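Local coordinates for 3-oxo-tetronate kinase (Cupriavidus necator, PDB 5DMH), which catalyses the ATP-dependent phosphorylation of 3-oxo-tetronate to 3-oxo-tetronate 4-phosphate, as a member of the four-carbon acid sugar kinase family, at residues 39-44 / 60-65; 49-54 / 261-266; 79-84 / 98-103; 149-154 / 237-242. All coordinates share one frame; numbering follows the deposited sequence.

In the fold
All four contacts are largely buried. Interactions 1, 3 and 4 belong to the N-terminal, sugar-binding half of the kinase, and interaction 2 joins helix 41-53 to helix 262-268. Interactions 1 and 3 are neighbours through the parallel strands 58-62 and 78-82, where Thr61 pairs with Val80 and Ala82 by backbone bonds. Interaction 2 lies some 18 Å from interaction 1 between centres and touches interaction 4 where Gly261 meets Phe240. The side-chain contact of interaction 1 lies nearest the ATP site and sets an amide beside apolar groups. Interaction 3 is wholly apolar. In interaction 2 a helix-starting proline meets the Asn54 carbonyl; in interaction 4 a helix leucine packs on a loop alanine and proline.

Interaction 1: residues 39-44 / 60-65; sequences DDFTGA and QTIGLP
Gln60 meets Ala44 with the amide at the end of its side chain. CG stands anti to the backbone N (chi1 170°) and the chain stays extended beyond it, which carries the amide from strand 58-62 to the first turn of helix 41-53. There Gln60 NE2 lies 3.4 Å from Ala44 CB, and Gln60 OE1 comes within 3.3 Å of Ala44 C, the carbonyl carbon. The small methyl of alanine suits this close approach of helix and strand.

Thr61 has its side chain directed elsewhere: its OG1 donates to Gly63 O (2.8 Å), tying the strand end to the turn that follows. Ile62 supplies the apolar half of the contact. Its CG2 lies 3.6 Å from Phe41 CE2, meeting the ring obliquely, while Ile62 CD1 lies 4.0 Å from the same Phe41 CE2; the two side chains cross at about a right angle. Gly63, with its positive phi, then turns the chain away from the helix.

Across from Ile62, Phe41 is the first residue of the helix, right after its N-cap Asp40, whose OD1 accepts from Gly43 N at 2.7 Å from above the carboxylate plane. Val400 of helix 393-403, in the nucleotide-binding half, packs on both Phe41 and Ile62, and the Phe41 side chain lies about 9 Å from bound ADP. Branched Ile62 and broad Phe41 thus meet through apolar van der Waals contact. Gln60 NE2, by contrast, is buried without a hydrogen-bond partner in the model, and this amide probably pays a desolvation cost for its place beside the alanine methyl.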
loop_
_atom_site.group_PDB
_atom_site.type_symbol
_atom_site.label_atom_id
_atom_site.label_comp_id
_atom_site.label_asym_id
_atom_site.label_seq_id
_atom_site.Cartn_x
_atom_site.Cartn_y
_atom_site.Cartn_z
ATOM N N ASP A 39 -2.546 -4.791 2.731
ATOM C CA ASP A 39 -1.417 -5.690 2.865
ATOM C C ASP A 39 -0.027 -5.029 2.993
ATOM O O ASP A 39 0.974 -5.726 3.112
ATOM C CB ASP A 39 -1.414 -6.743 1.764
ATOM C CG ASP A 39 -0.883 -6.244 0.418
ATOM O OD1 ASP A 39 -0.789 -5.033 0.157
ATOM O OD2 ASP A 39 -0.543 -7.127 -0.389
ATOM N N ASP A 40 0.030 -3.705 2.925
ATOM C CA ASP A 40 1.250 -2.976 3.239
ATOM C C ASP A 40 0.934 -1.581 3.735
ATOM O O ASP A 40 -0.191 -1.080 3.575
ATOM C CB ASP A 40 2.317 -3.033 2.115
ATOM C CG ASP A 40 2.080 -2.094 0.940
ATOM O OD1 ASP A 40 1.039 -1.412 0.780
ATOM O OD2 ASP A 40 3.002 -2.117 0.088
ATOM N N PHE A 41 1.916 -0.962 4.389
ATOM C CA PHE A 41 1.648 0.284 5.086
ATOM C C PHE A 41 1.539 1.468 4.107
ATOM O O PHE A 41 0.766 2.415 4.347
ATOM C CB PHE A 41 2.741 0.580 6.118
ATOM C CG PHE A 41 2.659 -0.222 7.382
ATOM C CD1 PHE A 41 2.120 -1.510 7.415
ATOM C CD2 PHE A 41 3.147 0.316 8.552
ATOM C CE1 PHE A 41 2.074 -2.220 8.560
ATOM C CE2 PHE A 41 3.104 -0.391 9.715
ATOM C CZ PHE A 41 2.572 -1.658 9.735
ATOM N N THR A 42 2.301 1.449 3.010
ATOM C CA THR A 42 2.173 2.536 2.041
ATOM C C THR A 42 0.793 2.449 1.343
ATOM O O THR A 42 0.124 3.459 1.151
ATOM C CB THR A 42 3.246 2.491 0.971
ATOM O OG1 THR A 42 3.152 1.262 0.265
ATOM C CG2 THR A 42 4.656 2.645 1.556
ATOM N N GLY A 43 0.379 1.223 1.028
ATOM C CA GLY A 43 -0.929 0.969 0.434
ATOM C C GLY A 43 -2.104 1.400 1.302
ATOM O O GLY A 43 -3.099 1.930 0.802
ATOM N N ALA A 44 -1.996 1.193 2.612
ATOM C CA ALA A 44 -2.969 1.734 3.537
ATOM C C ALA A 44 -3.111 3.268 3.380
ATOM O O ALA A 44 -4.236 3.795 3.342
ATOM C CB ALA A 44 -2.577 1.376 4.967
ATOM N N GLN A 60 -6.404 5.548 9.837
ATOM C CA GLN A 60 -5.552 4.399 9.560
ATOM C C GLN A 60 -4.974 3.903 10.876
ATOM O O GLN A 60 -4.408 4.686 11.641
ATOM C CB GLN A 60 -4.412 4.762 8.608
ATOM C CG GLN A 60 -3.379 3.675 8.496
ATOM C CD GLN A 60 -2.441 3.898 7.346
ATOM O OE1 GLN A 60 -2.791 4.574 6.378
ATOM N NE2 GLN A 60 -1.246 3.332 7.433
ATOM N N THR A 61 -5.136 2.611 11.150
ATOM C CA THR A 61 -4.560 2.010 12.337
ATOM C C THR A 61 -3.403 1.126 11.925
ATOM O O THR A 61 -3.393 0.567 10.836
ATOM C CB THR A 61 -5.590 1.154 13.125
ATOM O OG1 THR A 61 -5.995 0.035 12.333
ATOM C CG2 THR A 61 -6.792 1.985 13.531
ATOM N N ILE A 62 -2.408 1.030 12.790
ATOM C CA ILE A 62 -1.282 0.161 12.550
ATOM C C ILE A 62 -1.626 -1.123 13.268
ATOM O O ILE A 62 -1.611 -1.176 14.489
ATOM C CB ILE A 62 0.035 0.777 13.077
ATOM C CG1 ILE A 62 0.275 2.136 12.450
ATOM C CG2 ILE A 62 1.197 -0.136 12.764
ATOM C CD1 ILE A 62 0.238 2.131 10.915
ATOM N N GLY A 63 -2.032 -2.136 12.502
ATOM C CA GLY A 63 -2.624 -3.321 13.086
ATOM C C GLY A 63 -3.854 -2.947 13.871
ATOM O O GLY A 63 -4.527 -1.934 13.579
ATOM N N LEU A 64 -4.154 -3.752 14.881
ATOM C CA LEU A 64 -5.337 -3.545 15.681
ATOM C C LEU A 64 -5.008 -2.823 16.982
ATOM O O LEU A 64 -4.145 -3.263 17.739
ATOM C CB LEU A 64 -5.993 -4.888 15.958
ATOM C CG LEU A 64 -6.285 -5.697 14.699
ATOM C CD1 LEU A 64 -7.006 -6.990 15.068
ATOM C CD2 LEU A 64 -7.112 -4.861 13.717
ATOM N N PRO A 65 -5.689 -1.695 17.231
ATOM C CA PRO A 65 -5.384 -0.899 18.417
ATOM C C PRO A 65 -6.018 -1.506 19.649
ATOM O O PRO A 65 -7.115 -2.051 19.556
ATOM C CB PRO A 65 -6.044 0.457 18.123
ATOM C CG PRO A 65 -6.920 0.255 16.892
ATOM C CD PRO A 65 -6.854 -1.177 16.492
#

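Interaction 2: residues 49-54 / 261-266; sequences NTLVRN and GLPENF
Asn54, the residue that faces Pro263, holds Thr50 O twice: its side-chain ND2 donates to that oxygen at 2.9 Å, and its backbone N does so weakly at 3.1 Å. The ND2 bond is nearly straight at 173°, and Thr50 O lies almost in the plane of the amide. With CG anti to its own carbonyl carbon (chi1 -75°), the Asn54 side chain folds back on the last turn of helix 41-53; the bond to Thr50 O fixes the rotation of the amide, and CB is presented to the proline. Pro263 CG sits 3.8 Å from Asn54 CB. Asn54 O lies 3.1 Å from Pro263 CB and also accepts a hydrogen bond from Arg267 NH1.

Pro263 CG touches Leu51 CD2 as well, at 4.2 Å, the leucine and the proline ring crossing at about a right angle. Proline suits its position in the first turn of helix 262-268, where no backbone N-H is needed for helical bonding, and its compact ring presents only carbon to the neighbouring helix. Met56 and Leu260 from adjoining loops add to the apolar surroundings. The end region of helix 41-53, with an asparagine side chain bonded back to Thr50 O, thus abuts the first turn of helix 262-268 in an alpha/beta fold.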
loop_
_atom_site.group_PDB
_atom_site.type_symbol
_atom_site.label_atom_id
_atom_site.label_comp_id
_atom_site.label_asym_id
_atom_site.label_seq_id
_atom_site.Cartn_x
_atom_site.Cartn_y
_atom_site.Cartn_z
ATOM N N ASN A 49 -5.956 7.951 1.484
ATOM C CA ASN A 49 -5.924 9.205 0.726
ATOM C C ASN A 49 -7.106 9.310 -0.247
ATOM O O ASN A 49 -7.783 10.335 -0.317
ATOM C CB ASN A 49 -4.595 9.293 -0.033
ATOM C CG ASN A 49 -4.468 10.560 -0.882
ATOM O OD1 ASN A 49 -4.506 11.688 -0.381
ATOM N ND2 ASN A 49 -4.324 10.362 -2.184
ATOM N N THR A 50 -7.321 8.250 -1.017
ATOM C CA THR A 50 -8.432 8.199 -1.950
ATOM C C THR A 50 -9.773 8.322 -1.259
ATOM O O THR A 50 -10.651 9.054 -1.732
ATOM C CB THR A 50 -8.373 6.920 -2.821
ATOM O OG1 THR A 50 -7.330 7.104 -3.791
ATOM C CG2 THR A 50 -9.703 6.711 -3.544
ATOM N N LEU A 51 -9.939 7.649 -0.124
ATOM C CA LEU A 51 -11.188 7.776 0.620
ATOM C C LEU A 51 -11.415 9.193 1.167
ATOM O O LEU A 51 -12.513 9.737 1.037
ATOM C CB LEU A 51 -11.233 6.751 1.747
ATOM C CG LEU A 51 -11.348 5.318 1.246
ATOM C CD1 LEU A 51 -11.103 4.368 2.414
ATOM C CD2 LEU A 51 -12.690 5.074 0.611
ATOM N N VAL A 52 -10.380 9.799 1.761
ATOM C CA VAL A 52 -10.508 11.152 2.287
ATOM C C VAL A 52 -10.829 12.134 1.171
ATOM O O VAL A 52 -11.694 12.986 1.314
ATOM C CB VAL A 52 -9.218 11.582 3.020
ATOM C CG1 VAL A 52 -9.207 13.086 3.286
ATOM C CG2 VAL A 52 -9.062 10.762 4.301
ATOM N N ARG A 53 -10.138 11.994 0.046
ATOM C CA ARG A 53 -10.329 12.913 -1.071
ATOM C C ARG A 53 -11.700 12.786 -1.700
ATOM O O ARG A 53 -12.139 13.695 -2.407
ATOM C CB ARG A 53 -9.250 12.708 -2.130
ATOM C CG ARG A 53 -7.908 13.372 -1.746
ATOM C CD ARG A 53 -6.761 12.779 -2.521
ATOM N NE ARG A 53 -6.760 13.083 -3.962
ATOM C CZ ARG A 53 -6.289 14.205 -4.512
ATOM N NH1 ARG A 53 -5.826 15.206 -3.775
ATOM N NH2 ARG A 53 -6.291 14.331 -5.824
ATOM N N ASN A 54 -12.373 11.662 -1.453
ATOM C CA ASN A 54 -13.706 11.448 -1.993
ATOM C C ASN A 54 -14.795 11.493 -0.935
ATOM O O ASN A 54 -15.912 11.064 -1.181
ATOM C CB ASN A 54 -13.783 10.149 -2.800
ATOM C CG ASN A 54 -13.125 10.284 -4.148
ATOM O OD1 ASN A 54 -13.769 10.661 -5.146
ATOM N ND2 ASN A 54 -11.834 10.003 -4.190
ATOM N N GLY A 261 -15.180 5.218 -6.094
ATOM C CA GLY A 261 -16.611 5.403 -6.123
ATOM C C GLY A 261 -17.377 4.921 -4.897
ATOM O O GLY A 261 -18.608 4.984 -4.883
ATOM N N LEU A 262 -16.676 4.414 -3.882
ATOM C CA LEU A 262 -17.391 3.806 -2.750
ATOM C C LEU A 262 -18.065 4.863 -1.871
ATOM O O LEU A 262 -19.199 4.683 -1.433
ATOM C CB LEU A 262 -16.469 2.877 -1.963
ATOM C CG LEU A 262 -15.896 1.736 -2.818
ATOM C CD1 LEU A 262 -14.978 0.845 -2.004
ATOM C CD2 LEU A 262 -16.992 0.929 -3.497
ATOM N N PRO A 263 -17.388 5.990 -1.622
ATOM C CA PRO A 263 -18.087 7.028 -0.844
ATOM C C PRO A 263 -19.380 7.489 -1.484
ATOM O O PRO A 263 -20.376 7.711 -0.800
ATOM C CB PRO A 263 -17.061 8.169 -0.808
ATOM C CG PRO A 263 -15.762 7.481 -0.880
ATOM C CD PRO A 263 -15.980 6.347 -1.853
ATOM N N GLU A 264 -19.393 7.620 -2.799
ATOM C CA GLU A 264 -20.613 8.042 -3.470
ATOM C C GLU A 264 -21.750 7.037 -3.263
ATOM O O GLU A 264 -22.901 7.434 -3.105
ATOM C CB GLU A 264 -20.355 8.279 -4.955
ATOM C CG GLU A 264 -21.531 8.842 -5.696
ATOM C CD GLU A 264 -21.881 10.254 -5.268
ATOM O OE1 GLU A 264 -21.000 10.949 -4.726
ATOM O OE2 GLU A 264 -23.043 10.670 -5.478
ATOM N N ASN A 265 -21.451 5.736 -3.268
ATOM C CA ASN A 265 -22.478 4.749 -2.926
ATOM C C ASN A 265 -23.150 5.056 -1.588
ATOM O O ASN A 265 -24.369 5.006 -1.475
ATOM C CB ASN A 265 -21.898 3.344 -2.839
ATOM C CG ASN A 265 -21.487 2.787 -4.178
ATOM O OD1 ASN A 265 -22.031 3.155 -5.245
ATOM N ND2 ASN A 265 -20.535 1.856 -4.134
ATOM N N PHE A 266 -22.357 5.352 -0.564
ATOM C CA PHE A 266 -22.937 5.585 0.762
ATOM C C PHE A 266 -23.723 6.894 0.798
ATOM O O PHE A 266 -24.752 6.989 1.444
ATOM C CB PHE A 266 -21.852 5.549 1.846
ATOM C CG PHE A 266 -21.182 4.207 1.969
ATOM C CD1 PHE A 266 -21.900 3.108 2.420
ATOM C CD2 PHE A 266 -19.857 4.039 1.628
ATOM C CE1 PHE A 266 -21.293 1.865 2.522
ATOM C CE2 PHE A 266 -19.236 2.777 1.724
ATOM C CZ PHE A 266 -19.959 1.704 2.171
#

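Interaction 3: residues 79-84 / 98-103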
loop_
_atom_site.group_PDB
_atom_site.type_symbol
_atom_site.label_atom_id
_atom_site.label_comp_id
_atom_site.label_asym_id
_atom_site.label_seq_id
_atom_site.Cartn_x
_atom_site.Cartn_y
_atom_site.Cartn_z
ATOM N N LEU A 79 -12.334 2.991 8.107
ATOM C CA LEU A 79 -11.193 2.563 8.905
ATOM C C LEU A 79 -10.301 1.744 8.006
ATOM O O LEU A 79 -10.797 0.865 7.287
ATOM C CB LEU A 79 -11.681 1.692 10.068
ATOM C CG LEU A 79 -12.591 2.364 11.103
ATOM C CD1 LEU A 79 -13.153 1.325 12.050
ATOM C CD2 LEU A 79 -11.820 3.390 11.870
ATOM N N VAL A 80 -9.003 2.031 8.019
ATOM C CA VAL A 80 -8.027 1.288 7.227
ATOM C C VAL A 80 -6.994 0.643 8.142
ATOM O O VAL A 80 -6.191 1.336 8.765
ATOM C CB VAL A 80 -7.265 2.181 6.205
ATOM C CG1 VAL A 80 -6.224 1.337 5.435
ATOM C CG2 VAL A 80 -8.237 2.835 5.205
ATOM N N VAL A 81 -7.033 -0.683 8.218
ATOM C CA VAL A 81 -6.063 -1.437 8.996
ATOM C C VAL A 81 -4.827 -1.781 8.155
ATOM O O VAL A 81 -4.899 -2.523 7.178
ATOM C CB VAL A 81 -6.701 -2.731 9.584
ATOM C CG1 VAL A 81 -5.654 -3.537 10.362
ATOM C CG2 VAL A 81 -7.908 -2.395 10.446
ATOM N N ALA A 82 -3.675 -1.237 8.551
ATOM C CA ALA A 82 -2.416 -1.528 7.915
ATOM C C ALA A 82 -1.764 -2.806 8.466
ATOM O O ALA A 82 -1.494 -2.918 9.670
ATOM C CB ALA A 82 -1.484 -0.345 8.112
ATOM N N LEU A 83 -1.554 -3.771 7.592
ATOM C CA LEU A 83 -0.815 -4.992 7.901
ATOM C C LEU A 83 0.499 -5.035 7.111
ATOM O O LEU A 83 0.599 -4.415 6.052
ATOM C CB LEU A 83 -1.625 -6.236 7.537
ATOM C CG LEU A 83 -3.011 -6.381 8.150
ATOM C CD1 LEU A 83 -3.683 -7.684 7.699
ATOM C CD2 LEU A 83 -2.952 -6.275 9.687
ATOM N N LYS A 84 1.482 -5.806 7.597
ATOM C CA LYS A 84 2.712 -6.057 6.854
ATOM C C LYS A 84 2.639 -7.498 6.372
ATOM O O LYS A 84 3.377 -8.372 6.828
ATOM C CB LYS A 84 3.955 -5.817 7.750
ATOM C CG LYS A 84 5.273 -5.764 6.995
ATOM C CD LYS A 84 6.496 -5.629 7.934
ATOM C CE LYS A 84 7.777 -5.444 7.176
ATOM N NZ LYS A 84 8.188 -6.622 6.361
ATOM N N LEU A 98 -8.043 -12.159 8.884
ATOM C CA LEU A 98 -9.284 -12.536 9.573
ATOM C C LEU A 98 -9.477 -11.819 10.907
ATOM O O LEU A 98 -10.612 -11.466 11.287
ATOM C CB LEU A 98 -9.314 -14.039 9.788
ATOM C CG LEU A 98 -9.566 -14.802 8.484
ATOM C CD1 LEU A 98 -9.387 -16.309 8.706
ATOM C CD2 LEU A 98 -10.977 -14.495 7.931
ATOM N N ALA A 99 -8.382 -11.610 11.639
ATOM C CA ALA A 99 -8.474 -10.872 12.897
ATOM C C ALA A 99 -8.880 -9.426 12.646
ATOM O O ALA A 99 -9.765 -8.881 13.332
ATOM C CB ALA A 99 -7.145 -10.939 13.671
ATOM N N ALA A 100 -8.246 -8.799 11.661
ATOM C CA ALA A 100 -8.632 -7.443 11.251
ATOM C C ALA A 100 -10.094 -7.334 10.807
ATOM O O ALA A 100 -10.800 -6.351 11.130
ATOM C CB ALA A 100 -7.719 -6.944 10.159
ATOM N N LEU A 101 -10.564 -8.343 10.089
ATOM C CA LEU A 101 -11.943 -8.329 9.606
ATOM C C LEU A 101 -12.917 -8.315 10.774
ATOM O O LEU A 101 -13.899 -7.561 10.799
ATOM C CB LEU A 101 -12.219 -9.547 8.751
ATOM C CG LEU A 101 -13.677 -9.772 8.358
ATOM C CD1 LEU A 101 -14.158 -8.737 7.347
ATOM C CD2 LEU A 101 -13.851 -11.160 7.779
ATOM N N GLN A 102 -12.665 -9.182 11.739
ATOM C CA GLN A 102 -13.545 -9.261 12.894
ATOM C C GLN A 102 -13.530 -7.938 13.640
ATOM O O GLN A 102 -14.589 -7.438 14.049
ATOM C CB GLN A 102 -13.131 -10.412 13.808
ATOM C CG GLN A 102 -13.783 -10.382 15.178
ATOM C CD GLN A 102 -15.279 -10.427 15.125
ATOM O OE1 GLN A 102 -15.887 -10.866 14.132
ATOM N NE2 GLN A 102 -15.904 -9.969 16.205
ATOM N N TRP A 103 -12.341 -7.350 13.819
ATOM C CA TRP A 103 -12.255 -6.067 14.525
ATOM C C TRP A 103 -13.105 -5.006 13.807
ATOM O O TRP A 103 -13.863 -4.241 14.433
ATOM C CB TRP A 103 -10.789 -5.623 14.691
ATOM C CG TRP A 103 -10.658 -4.341 15.449
ATOM C CD1 TRP A 103 -10.682 -4.168 16.810
ATOM C CD2 TRP A 103 -10.518 -3.038 14.880
ATOM N NE1 TRP A 103 -10.564 -2.838 17.114
ATOM C CE2 TRP A 103 -10.457 -2.120 15.949
ATOM C CE3 TRP A 103 -10.435 -2.564 13.571
ATOM C CZ2 TRP A 103 -10.305 -0.743 15.745
ATOM C CZ3 TRP A 103 -10.286 -1.203 13.360
ATOM C CH2 TRP A 103 -10.219 -0.303 14.443
#
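Strand 79-82 and helix 98-103 run nearly antiparallel, their segment axes at 158° and 9.9 Å apart at closest approach, with Val81 and Ala100 the nearest pair of residues. At that point Val81 CG1 meets Ala100 CB at 4.0 Å. Alanine is well placed here, since its single methyl fits against the branched valine of the strand.

The second methyl of Val81 turns to Trp103. CG1 is anti to the backbone N (chi1 178°) and CG2 is anti to the carbonyl carbon, and this splits the two branches between the two helix residues: Val81 CG2 approaches Trp103 CZ3 at 3.9 Å, meeting the indole obliquely. Strand alternation puts Leu79 and Val81 on the side of helix 90-106 and Val80 on the side of helix 41-53, the layering of an alpha/beta fold.

Leu79 continues the apolar row two residues earlier in the strand. Its CD1 comes to 4.0 Å from the same Trp103 CZ3 and to 4.1 Å from Trp103 CH2, the leucine crossing the indole at about a right angle. The six-membered ring of tryptophan is broad enough to touch two side chains spaced two residues apart along the strand. Leu104 also packs on Leu79 and Val81, and Pro65, from the loop after strand 58-62, lies against the indole of Trp103.

Interaction 4: residues 149-154 / 237-242; sequences AFPENG and ADLFTL
Leu239 of helix 236-245 packs against the loop that follows strand 144-147, a helix-to-loop contact in the alpha/beta sugar-binding half of the kinase. It is the only side chain of 237-242 to touch the loop segment. CG stands anti to the carbonyl carbon (chi1 -74°), which aims both methyls away from the helix axis and at the loop.

Ala149 receives the branch from one side. Its CB lies 4.2 Å from Leu239 CD2, and its backbone O is 3.9 Å from Leu239 CD1. A methyl is all that this position offers to the helix, and so small a group fits beside the leucine, which Cys147, in the strand just before, also touches.

Pro151 meets the leucine from the loop's short 3-10 segment, the CD corner of its ring facing the CD1 methyl of Leu239. Proline suits the start of such a turn: its ring restrains phi at -54°, and its missing N-H costs nothing there. The turn is held by backbone bonds, Asn153 N to Phe150 O and Gly154 N to Pro151 O, while the ring of Phe150 carries Asn153 CB over one face. Phe150 points away from the helix, and Ala149 and Pro151 point toward it. The closest approach is between Pro151 CD and Leu239 CD1, at 3.5 Å a snug meeting of two carbons.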
loop_
_atom_site.group_PDB
_atom_site.type_symbol
_atom_site.label_atom_id
_atom_site.label_comp_id
_atom_site.label_asym_id
_atom_site.label_seq_id
_atom_site.Cartn_x
_atom_site.Cartn_y
_atom_site.Cartn_z
ATOM N N ALA A 149 -6.424 -1.715 -10.890
ATOM C CA ALA A 149 -6.228 -0.571 -11.782
ATOM C C ALA A 149 -6.108 0.772 -11.032
ATOM O O ALA A 149 -6.767 1.000 -9.988
ATOM C CB ALA A 149 -7.353 -0.508 -12.798
ATOM N N PHE A 150 -5.303 1.672 -11.598
ATOM C CA PHE A 150 -4.997 2.938 -10.961
ATOM C C PHE A 150 -4.509 3.898 -12.057
ATOM O O PHE A 150 -3.317 4.168 -12.166
ATOM C CB PHE A 150 -3.890 2.680 -9.903
ATOM C CG PHE A 150 -3.669 3.814 -8.910
ATOM C CD1 PHE A 150 -4.270 5.052 -9.059
ATOM C CD2 PHE A 150 -2.848 3.608 -7.810
ATOM C CE1 PHE A 150 -4.061 6.050 -8.151
ATOM C CE2 PHE A 150 -2.634 4.601 -6.892
ATOM C CZ PHE A 150 -3.240 5.834 -7.054
ATOM N N PRO A 151 -5.434 4.382 -12.900
ATOM C CA PRO A 151 -5.034 5.199 -14.050
ATOM C C PRO A 151 -4.160 6.402 -13.704
ATOM O O PRO A 151 -3.251 6.739 -14.469
ATOM C CB PRO A 151 -6.384 5.664 -14.623
ATOM C CG PRO A 151 -7.277 4.472 -14.371
ATOM C CD PRO A 151 -6.857 4.009 -12.965
ATOM N N GLU A 152 -4.434 7.042 -12.578
ATOM C CA GLU A 152 -3.682 8.205 -12.146
ATOM C C GLU A 152 -2.191 7.874 -11.995
ATOM O O GLU A 152 -1.328 8.769 -12.063
ATOM C CB GLU A 152 -4.242 8.713 -10.813
ATOM C CG GLU A 152 -3.771 10.107 -10.371
ATOM C CD GLU A 152 -4.047 10.428 -8.883
ATOM O OE1 GLU A 152 -4.612 9.582 -8.132
ATOM O OE2 GLU A 152 -3.632 11.526 -8.438
ATOM N N ASN A 153 -1.901 6.602 -11.737
ATOM C CA ASN A 153 -0.531 6.118 -11.596
ATOM C C ASN A 153 -0.188 5.174 -12.731
ATOM O O ASN A 153 0.764 4.378 -12.636
ATOM C CB ASN A 153 -0.301 5.441 -10.236
ATOM C CG ASN A 153 0.464 6.324 -9.247
ATOM O OD1 ASN A 153 1.364 7.077 -9.626
ATOM N ND2 ASN A 153 0.090 6.238 -7.965
ATOM N N GLY A 154 -0.944 5.273 -13.828
ATOM C CA GLY A 154 -0.635 4.520 -15.027
ATOM C C GLY A 154 -0.953 3.032 -15.083
ATOM O O GLY A 154 -0.399 2.345 -15.937
ATOM N N ALA A 237 -13.315 6.480 -15.222
ATOM C CA ALA A 237 -14.740 6.259 -15.426
ATOM C C ALA A 237 -15.116 4.788 -15.176
ATOM O O ALA A 237 -16.142 4.507 -14.563
ATOM C CB ALA A 237 -15.180 6.705 -16.812
ATOM N N ASP A 238 -14.286 3.852 -15.647
ATOM C CA ASP A 238 -14.552 2.445 -15.413
ATOM C C ASP A 238 -14.497 2.145 -13.921
ATOM O O ASP A 238 -15.299 1.376 -13.427
ATOM C CB ASP A 238 -13.564 1.532 -16.166
ATOM C CG ASP A 238 -13.874 1.401 -17.629
ATOM O OD1 ASP A 238 -14.943 1.894 -18.111
ATOM O OD2 ASP A 238 -13.048 0.771 -18.321
ATOM N N LEU A 239 -13.579 2.783 -13.191
ATOM C CA LEU A 239 -13.468 2.540 -11.755
ATOM C C LEU A 239 -14.731 2.996 -11.008
ATOM O O LEU A 239 -15.213 2.312 -10.083
ATOM C CB LEU A 239 -12.202 3.202 -11.204
ATOM C CG LEU A 239 -10.878 2.504 -11.569
ATOM C CD1 LEU A 239 -9.719 3.353 -11.128
ATOM C CD2 LEU A 239 -10.791 1.111 -10.966
ATOM N N PHE A 240 -15.297 4.136 -11.410
ATOM C CA PHE A 240 -16.511 4.609 -10.781
ATOM C C PHE A 240 -17.673 3.676 -11.133
ATOM O O PHE A 240 -18.527 3.401 -10.283
ATOM C CB PHE A 240 -16.849 6.047 -11.170
ATOM C CG PHE A 240 -16.026 7.079 -10.431
ATOM C CD1 PHE A 240 -16.396 7.493 -9.162
ATOM C CD2 PHE A 240 -14.905 7.634 -11.015
ATOM C CE1 PHE A 240 -15.653 8.450 -8.480
ATOM C CE2 PHE A 240 -14.160 8.591 -10.338
ATOM C CZ PHE A 240 -14.541 8.992 -9.074
ATOM N N THR A 241 -17.694 3.199 -12.369
ATOM C CA THR A 241 -18.719 2.229 -12.789
ATOM C C THR A 241 -18.666 0.944 -11.937
ATOM O O THR A 241 -19.695 0.433 -11.493
ATOM C CB THR A 241 -18.547 1.873 -14.276
ATOM O OG1 THR A 241 -18.809 3.039 -15.058
ATOM C CG2 THR A 241 -19.488 0.726 -14.693
ATOM N N LEU A 242 -17.464 0.427 -11.727
ATOM C CA LEU A 242 -17.279 -0.781 -10.937
ATOM C C LEU A 242 -17.725 -0.558 -9.480
ATOM O O LEU A 242 -18.442 -1.378 -8.908
ATOM C CB LEU A 242 -15.813 -1.236 -11.021
ATOM C CG LEU A 242 -15.367 -1.894 -12.343
ATOM C CD1 LEU A 242 -13.845 -1.901 -12.453
ATOM C CD2 LEU A 242 -15.918 -3.301 -12.444
#